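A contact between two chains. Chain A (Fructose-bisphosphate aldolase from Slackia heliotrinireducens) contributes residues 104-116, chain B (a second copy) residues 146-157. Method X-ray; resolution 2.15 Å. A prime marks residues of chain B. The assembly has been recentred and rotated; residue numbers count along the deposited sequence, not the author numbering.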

ATOM      1  N   ASN A 104      -2.081 -17.885  -4.680  1.00 23.20           N
ATOM      2  CA  ASN A 104      -0.877 -17.489  -3.959  1.00 22.13           C
ATOM      3  C   ASN A 104       0.148 -18.613  -3.832  1.00 23.33           C
ATOM      4  O   ASN A 104      -0.198 -19.787  -3.926  1.00 25.99           O
ATOM      5  CB  ASN A 104      -1.215 -16.844  -2.598  1.00 21.28           C
ATOM      6  CG  ASN A 104      -1.866 -17.804  -1.611  1.00 21.59           C
ATOM      7  OD1 ASN A 104      -2.464 -18.817  -1.985  1.00 21.77           O
ATOM      8  ND2 ASN A 104      -1.770 -17.465  -0.330  1.00 20.05           N
ATOM      9  N   SER A 105       1.412 -18.239  -3.657  1.00 23.71           N
ATOM     10  CA  SER A 105       2.486 -19.195  -3.425  1.00 24.78           C
ATOM     11  C   SER A 105       3.654 -18.530  -2.709  1.00 23.28           C
ATOM     12  O   SER A 105       3.861 -17.331  -2.837  1.00 23.09           O
ATOM     13  CB  SER A 105       2.975 -19.801  -4.745  1.00 25.53           C
ATOM     14  OG  SER A 105       1.985 -20.631  -5.322  1.00 26.91           O
ATOM     15  N   LYS A 106       4.406 -19.322  -1.953  1.00 24.47           N
ATOM     16  CA  LYS A 106       5.677 -18.886  -1.394  1.00 23.38           C
ATOM     17  C   LYS A 106       6.675 -20.034  -1.508  1.00 24.78           C
ATOM     18  O   LYS A 106       6.289 -21.160  -1.816  1.00 26.31           O
ATOM     19  CB  LYS A 106       5.509 -18.450   0.064  1.00 23.23           C
ATOM     20  CG  LYS A 106       5.211 -19.585   1.028  1.00 23.67           C
ATOM     21  CD  LYS A 106       5.238 -19.099   2.469  1.00 25.80           C
ATOM     22  CE  LYS A 106       5.216 -20.265   3.445  1.00 26.75           C
ATOM     23  NZ  LYS A 106       6.496 -21.024   3.451  1.00 26.09           N
ATOM     24  N   THR A 107       7.953 -19.750  -1.278  1.00 24.66           N
ATOM     25  CA  THR A 107       8.953 -20.809  -1.176  1.00 24.48           C
ATOM     26  C   THR A 107       9.102 -21.213   0.288  1.00 25.10           C
ATOM     27  O   THR A 107       8.608 -20.519   1.181  1.00 26.62           O
ATOM     28  CB  THR A 107      10.327 -20.381  -1.737  1.00 24.26           C
ATOM     29  OG1 THR A 107      10.954 -19.457  -0.837  1.00 24.78           O
ATOM     30  CG2 THR A 107      10.180 -19.743  -3.107  1.00 22.27           C
ATOM     31  N   ASN A 108       9.781 -22.333   0.524  1.00 24.80           N
ATOM     32  CA  ASN A 108      10.057 -22.803   1.877  1.00 26.21           C
ATOM     33  C   ASN A 108      11.460 -22.432   2.380  1.00 26.33           C
ATOM     34  O   ASN A 108      11.961 -23.042   3.327  1.00 27.57           O
ATOM     35  CB  ASN A 108       9.844 -24.321   1.967  1.00 27.36           C
ATOM     36  CG  ASN A 108      10.801 -25.109   1.074  1.00 27.60           C
ATOM     37  OD1 ASN A 108      11.414 -24.563   0.147  1.00 27.61           O
ATOM     38  ND2 ASN A 108      10.926 -26.404   1.349  1.00 27.30           N
ATOM     39  N   LEU A 109      12.091 -21.441   1.750  1.00 24.23           N
ATOM     40  CA  LEU A 109      13.442 -21.040   2.143  1.00 25.92           C
ATOM     41  C   LEU A 109      13.479 -20.307   3.489  1.00 25.53           C
ATOM     42  O   LEU A 109      14.365 -20.559   4.306  1.00 26.35           O
ATOM     43  CB  LEU A 109      14.127 -20.215   1.046  1.00 25.34           C
ATOM     44  CG  LEU A 109      14.503 -20.954  -0.245  1.00 25.88           C
ATOM     45  CD1 LEU A 109      14.807 -19.964  -1.357  1.00 24.85           C
ATOM     46  CD2 LEU A 109      15.666 -21.923  -0.042  1.00 25.59           C
ATOM     47  N   VAL A 110      12.525 -19.407   3.720  1.00 25.31           N
ATOM     48  CA  VAL A 110      12.427 -18.723   5.009  1.00 25.26           C
ATOM     49  C   VAL A 110      11.631 -19.605   5.970  1.00 24.30           C
ATOM     50  O   VAL A 110      10.431 -19.816   5.784  1.00 25.38           O
ATOM     51  CB  VAL A 110      11.775 -17.320   4.886  1.00 25.60           C
ATOM     52  CG1 VAL A 110      11.615 -16.670   6.255  1.00 24.56           C
ATOM     53  CG2 VAL A 110      12.605 -16.417   3.984  1.00 24.97           C
ATOM     54  N   LYS A 111      12.304 -20.138   6.986  1.00 25.23           N
ATOM     55  CA  LYS A 111      11.629 -20.972   7.981  1.00 25.25           C
ATOM     56  C   LYS A 111      10.880 -20.098   8.978  1.00 23.47           C
ATOM     57  O   LYS A 111      11.201 -18.921   9.149  1.00 23.71           O
ATOM     58  CB  LYS A 111      12.618 -21.901   8.711  1.00 25.12           C
ATOM     59  CG  LYS A 111      13.504 -22.755   7.811  1.00 26.70           C
ATOM     60  CD  LYS A 111      12.700 -23.640   6.870  1.00 29.13           C
ATOM     61  CE  LYS A 111      13.617 -24.473   5.987  1.00 30.08           C
ATOM     62  NZ  LYS A 111      12.867 -25.065   4.849  1.00 28.48           N
ATOM     63  N   THR A 112       9.882 -20.688   9.628  1.00 24.31           N
ATOM     64  CA  THR A 112       9.060 -20.013  10.628  1.00 24.47           C
ATOM     65  C   THR A 112       9.894 -19.353  11.731  1.00 24.01           C
ATOM     66  O   THR A 112       9.618 -18.217  12.124  1.00 24.54           O
ATOM     67  CB  THR A 112       8.041 -20.996  11.233  1.00 26.26           C
ATOM     68  OG1 THR A 112       7.190 -21.477  10.189  1.00 29.38           O
ATOM     69  CG2 THR A 112       7.185 -20.327  12.305  1.00 26.30           C
ATOM     70  N   ALA A 113      10.916 -20.061  12.208  1.00 21.77           N
ATOM     71  CA  ALA A 113      11.829 -19.541  13.227  1.00 23.78           C
ATOM     72  C   ALA A 113      12.492 -18.213  12.836  1.00 24.90           C
ATOM     73  O   ALA A 113      12.763 -17.378  13.702  1.00 27.13           O
ATOM     74  CB  ALA A 113      12.886 -20.580  13.568  1.00 25.06           C
ATOM     75  N   GLN A 114      12.753 -18.023  11.541  1.00 23.57           N
ATOM     76  CA  GLN A 114      13.306 -16.759  11.049  1.00 25.22           C
ATOM     77  C   GLN A 114      12.210 -15.689  10.952  1.00 25.36           C
ATOM     78  O   GLN A 114      12.366 -14.569  11.456  1.00 25.60           O
ATOM     79  CB  GLN A 114      14.010 -16.947   9.694  1.00 25.80           C
ATOM     80  CG  GLN A 114      14.573 -15.655   9.103  1.00 27.36           C
ATOM     81  CD  GLN A 114      15.017 -15.785   7.656  1.00 27.92           C
ATOM     82  OE1 GLN A 114      15.326 -16.879   7.175  1.00 27.37           O
ATOM     83  NE2 GLN A 114      15.060 -14.657   6.953  1.00 29.33           N
ATOM     84  N   ASP A 115      11.105 -16.045  10.304  1.00 25.10           N
ATOM     85  CA  ASP A 115       9.969 -15.148  10.155  1.00 27.24           C
ATOM     86  C   ASP A 115       8.708 -15.955   9.876  1.00 26.76           C
ATOM     87  O   ASP A 115       8.754 -16.961   9.152  1.00 26.70           O
ATOM     88  CB  ASP A 115      10.205 -14.165   9.008  1.00 27.87           C
ATOM     89  CG  ASP A 115       9.349 -12.916   9.119  1.00 31.62           C
ATOM     90  OD1 ASP A 115       8.764 -12.660  10.196  1.00 33.06           O
ATOM     91  OD2 ASP A 115       9.268 -12.177   8.117  1.00 38.05           O
ATOM     92  N   ASP A 116       7.591 -15.501  10.446  1.00 24.13           N
ATOM     93  CA  ASP A 116       6.285 -16.102  10.206  1.00 24.22           C
ATOM     94  C   ASP A 116       5.981 -16.176   8.707  1.00 23.07           C
ATOM     95  O   ASP A 116       6.463 -15.346   7.942  1.00 23.07           O
ATOM     96  CB  ASP A 116       5.194 -15.324  10.944  1.00 22.50           C
ATOM     97  CG  ASP A 116       5.040 -15.756  12.392  1.00 24.14           C
ATOM     98  OD1 ASP A 116       5.804 -16.635  12.866  1.00 23.72           O
ATOM     99  OD2 ASP A 116       4.140 -15.213  13.061  1.00 24.97           O
TER
ATOM    100  N   TYR B 146      14.457 -12.170  -5.892  1.00 23.15           N
ATOM    101  CA  TYR B 146      15.334 -12.787  -4.903  1.00 24.76           C
ATOM    102  C   TYR B 146      14.514 -13.710  -4.004  1.00 25.90           C
ATOM    103  O   TYR B 146      13.949 -13.275  -3.002  1.00 25.78           O
ATOM    104  CB  TYR B 146      16.100 -11.735  -4.087  1.00 25.34           C
ATOM    105  CG  TYR B 146      16.796 -10.699  -4.946  1.00 25.22           C
ATOM    106  CD1 TYR B 146      17.914 -11.033  -5.720  1.00 23.97           C
ATOM    107  CD2 TYR B 146      16.324  -9.386  -4.997  1.00 24.79           C
ATOM    108  CE1 TYR B 146      18.542 -10.087  -6.515  1.00 24.77           C
ATOM    109  CE2 TYR B 146      16.938  -8.432  -5.787  1.00 25.02           C
ATOM    110  CZ  TYR B 146      18.043  -8.781  -6.546  1.00 26.98           C
ATOM    111  OH  TYR B 146      18.639  -7.821  -7.333  1.00 29.98           O
ATOM    112  N   LEU B 147      14.430 -14.983  -4.384  1.00 25.42           N
ATOM    113  CA  LEU B 147      13.737 -15.979  -3.570  1.00 25.94           C
ATOM    114  C   LEU B 147      14.514 -16.186  -2.276  1.00 25.68           C
ATOM    115  O   LEU B 147      15.740 -16.135  -2.274  1.00 29.15           O
ATOM    116  CB  LEU B 147      13.594 -17.307  -4.321  1.00 25.45           C
ATOM    117  CG  LEU B 147      12.922 -17.340  -5.698  1.00 23.92           C
ATOM    118  CD1 LEU B 147      12.880 -18.774  -6.212  1.00 23.57           C
ATOM    119  CD2 LEU B 147      11.524 -16.734  -5.674  1.00 23.83           C
ATOM    120  N   GLY B 148      13.801 -16.393  -1.175  1.00 24.45           N
ATOM    121  CA  GLY B 148      14.445 -16.561   0.123  1.00 25.07           C
ATOM    122  C   GLY B 148      14.764 -15.253   0.822  1.00 24.76           C
ATOM    123  O   GLY B 148      15.169 -15.252   1.981  1.00 25.03           O
ATOM    124  N   SER B 149      14.607 -14.138   0.116  1.00 24.63           N
ATOM    125  CA  SER B 149      14.703 -12.826   0.742  1.00 23.34           C
ATOM    126  C   SER B 149      13.471 -12.645   1.615  1.00 22.93           C
ATOM    127  O   SER B 149      12.410 -13.178   1.299  1.00 22.57           O
ATOM    128  CB  SER B 149      14.743 -11.728  -0.316  1.00 22.60           C
ATOM    129  OG  SER B 149      14.652 -10.440   0.280  1.00 23.24           O
ATOM    130  N   GLU B 150      13.605 -11.889   2.701  1.00 24.16           N
ATOM    131  CA  GLU B 150      12.445 -11.543   3.521  1.00 24.63           C
ATOM    132  C   GLU B 150      11.445 -10.677   2.760  1.00 24.82           C
ATOM    133  O   GLU B 150      10.309 -10.502   3.195  1.00 25.33           O
ATOM    134  CB  GLU B 150      12.873 -10.898   4.842  1.00 27.19           C
ATOM    135  CG  GLU B 150      13.324 -11.943   5.857  1.00 32.99           C
ATOM    136  CD  GLU B 150      13.713 -11.376   7.211  1.00 36.21           C
ATOM    137  OE1 GLU B 150      13.790 -10.140   7.362  1.00 40.36           O
ATOM    138  OE2 GLU B 150      13.951 -12.182   8.134  1.00 34.17           O
ATOM    139  N   TYR B 151      11.871 -10.163   1.608  1.00 25.02           N
ATOM    140  CA  TYR B 151      11.012  -9.364   0.742  1.00 26.57           C
ATOM    141  C   TYR B 151      10.527 -10.179  -0.462  1.00 24.35           C
ATOM    142  O   TYR B 151       9.990  -9.621  -1.420  1.00 23.81           O
ATOM    143  CB  TYR B 151      11.741  -8.085   0.292  1.00 26.38           C
ATOM    144  CG  TYR B 151      12.226  -7.233   1.449  1.00 30.70           C
ATOM    145  CD1 TYR B 151      11.365  -6.343   2.095  1.00 34.01           C
ATOM    146  CD2 TYR B 151      13.539  -7.336   1.912  1.00 29.04           C
ATOM    147  CE1 TYR B 151      11.801  -5.575   3.166  1.00 35.71           C
ATOM    148  CE2 TYR B 151      13.984  -6.574   2.981  1.00 31.98           C
ATOM    149  CZ  TYR B 151      13.114  -5.697   3.602  1.00 36.19           C
ATOM    150  OH  TYR B 151      13.558  -4.940   4.655  1.00 38.88           O
ATOM    151  N   GLU B 152      10.714 -11.496  -0.398  1.00 22.91           N
ATOM    152  CA  GLU B 152      10.308 -12.407  -1.474  1.00 24.76           C
ATOM    153  C   GLU B 152       8.867 -12.164  -1.934  1.00 24.79           C
ATOM    154  O   GLU B 152       8.594 -12.096  -3.134  1.00 25.58           O
ATOM    155  CB  GLU B 152      10.472 -13.864  -1.027  1.00 25.65           C
ATOM    156  CG  GLU B 152       9.946 -14.893  -2.018  1.00 27.87           C
ATOM    157  CD  GLU B 152       9.944 -16.304  -1.452  1.00 30.23           C
ATOM    158  OE1 GLU B 152      11.031 -16.926  -1.422  1.00 29.19           O
ATOM    159  OE2 GLU B 152       8.858 -16.793  -1.047  1.00 29.14           O
ATOM    160  N   ALA B 153       7.961 -12.026  -0.967  1.00 25.05           N
ATOM    161  CA  ALA B 153       6.533 -11.888  -1.236  1.00 24.91           C
ATOM    162  C   ALA B 153       6.243 -10.751  -2.202  1.00 24.73           C
ATOM    163  O   ALA B 153       5.466 -10.909  -3.147  1.00 26.46           O
ATOM    164  CB  ALA B 153       5.770 -11.679   0.065  1.00 24.03           C
ATOM    165  N   THR B 154       6.886  -9.614  -1.956  1.00 23.13           N
ATOM    166  CA  THR B 154       6.676  -8.410  -2.739  1.00 24.63           C
ATOM    167  C   THR B 154       7.061  -8.629  -4.202  1.00 23.77           C
ATOM    168  O   THR B 154       6.328  -8.236  -5.117  1.00 23.49           O
ATOM    169  CB  THR B 154       7.482  -7.245  -2.150  1.00 24.99           C
ATOM    170  OG1 THR B 154       7.343  -7.256  -0.723  1.00 27.63           O
ATOM    171  CG2 THR B 154       6.995  -5.912  -2.707  1.00 24.27           C
HETATM  172  N   MSE B 155       8.207  -9.271  -4.411  1.00 23.35           N
HETATM  173  CA  MSE B 155       8.687  -9.557  -5.755  1.00 23.42           C
HETATM  174  C   MSE B 155       7.872 -10.634  -6.464  1.00 22.25           C
HETATM  175  O   MSE B 155       7.650 -10.530  -7.663  1.00 23.44           O
HETATM  176  CB  MSE B 155      10.174  -9.888  -5.743  1.00 23.61           C
HETATM  177  CG  MSE B 155      11.027  -8.649  -5.583  1.00 26.16           C
HETATM  178 SE   MSE B 155      12.878  -9.027  -5.193  1.00 26.18          SE
HETATM  179  CE  MSE B 155      12.709  -9.765  -3.399  1.00 25.63           C
ATOM    180  N   LEU B 156       7.419 -11.648  -5.726  1.00 21.88           N
ATOM    181  CA  LEU B 156       6.502 -12.661  -6.283  1.00 22.13           C
ATOM    182  C   LEU B 156       5.213 -12.032  -6.802  1.00 22.29           C
ATOM    183  O   LEU B 156       4.776 -12.335  -7.914  1.00 19.70           O
ATOM    184  CB  LEU B 156       6.169 -13.753  -5.256  1.00 21.18           C
ATOM    185  CG  LEU B 156       7.184 -14.868  -4.997  1.00 22.43           C
ATOM    186  CD1 LEU B 156       6.784 -15.651  -3.754  1.00 22.80           C
ATOM    187  CD2 LEU B 156       7.327 -15.803  -6.193  1.00 20.53           C
ATOM    188  N   ALA B 157       4.620 -11.154  -5.991  1.00 22.87           N
ATOM    189  CA  ALA B 157       3.399 -10.442  -6.357  1.00 23.89           C
ATOM    190  C   ALA B 157       3.615  -9.567  -7.588  1.00 24.45           C
ATOM    191  O   ALA B 157       2.803  -9.588  -8.516  1.00 28.89           O
ATOM    192  CB  ALA B 157       2.894  -9.608  -5.187  1.00 25.50           C
TER
HETATM  193  O   HOH W   1      16.396 -14.511   4.200  1.00 23.54           O
HETATM  194  O   HOH W   2      14.341 -12.376  10.784  1.00 35.98           O

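Residues 104-116 of chain A are mostly loop and turn. They lie against a part of chain B that makes two successive turns and then enters a helix. A type II turn runs from Tyr146′ to Ser149′, a type I turn from Ser149′ to Glu152′, and the helix starts at Glu152′. The backbones come close at Leu109 and Gly148′, whose CA atoms are 5.0 Å apart. At Lys106 and Ala153′ the CA atoms are 7.1 Å apart. Together the stretches bury 449 Å².

The main polar link is the carboxylate of Glu152′, which grips Thr107 at two points. The backbone N of Thr107 donates to OE2 of Glu152′ at 3.1 Å, and the bond is almost straight at 177°. The hydroxyl OG1 of Thr107 donates to OE1 of Glu152′ at 2.6 Å. Each carboxylate oxygen thus takes one hydrogen from the same residue. OE1 of Glu152′ also accepts from N of Gly148′ at 2.8 Å. This bond ties the carboxylate back to the preceding turn of its own chain while it holds chain A. OG1 of Thr107 in turn accepts a weak bond from N of Leu109 at 3.5 Å.

A second polar link lies at Gln114. Its amide NE2 donates to OE2 of Glu150′ at 3.0 Å, with an angle of 169°. The CA-to-CB bond of Glu150′ points sideways, but the end of its side chain comes nearer to chain A. The pairing joins a neutral amide to a carboxylate.

Two waters extend this link. Water 1 accepts from NE2 of Gln114 at 3.1 Å and donates to O of Gly148′ at 2.6 Å. Water 2 donates to O of Gln114 at 3.0 Å and to OE2 of Glu150′ at 2.7 Å. Gln114 is therefore bridged through both its side chain and its backbone.

The remaining contacts are van der Waals packing. CD1 of Leu109 meets CB of Leu147′ at 4.2 Å and reaches N of Gly148′ at 3.7 Å. Gly148′ has phi/psi of 85/-9, where a CB would jam against the carbonyl O of the residue before. Such a CB would also sit 3.1 Å from CD1 of Leu109, which is tight. The methyl CG2 of Val110 rests 3.5 Å from O of Gly148′. CG2 of Thr107 lies 4.2 Å from CD2 of Leu147′. Farther along the helix, CD1 of Leu156′ packs 3.5 Å from the backbone O of Ser105.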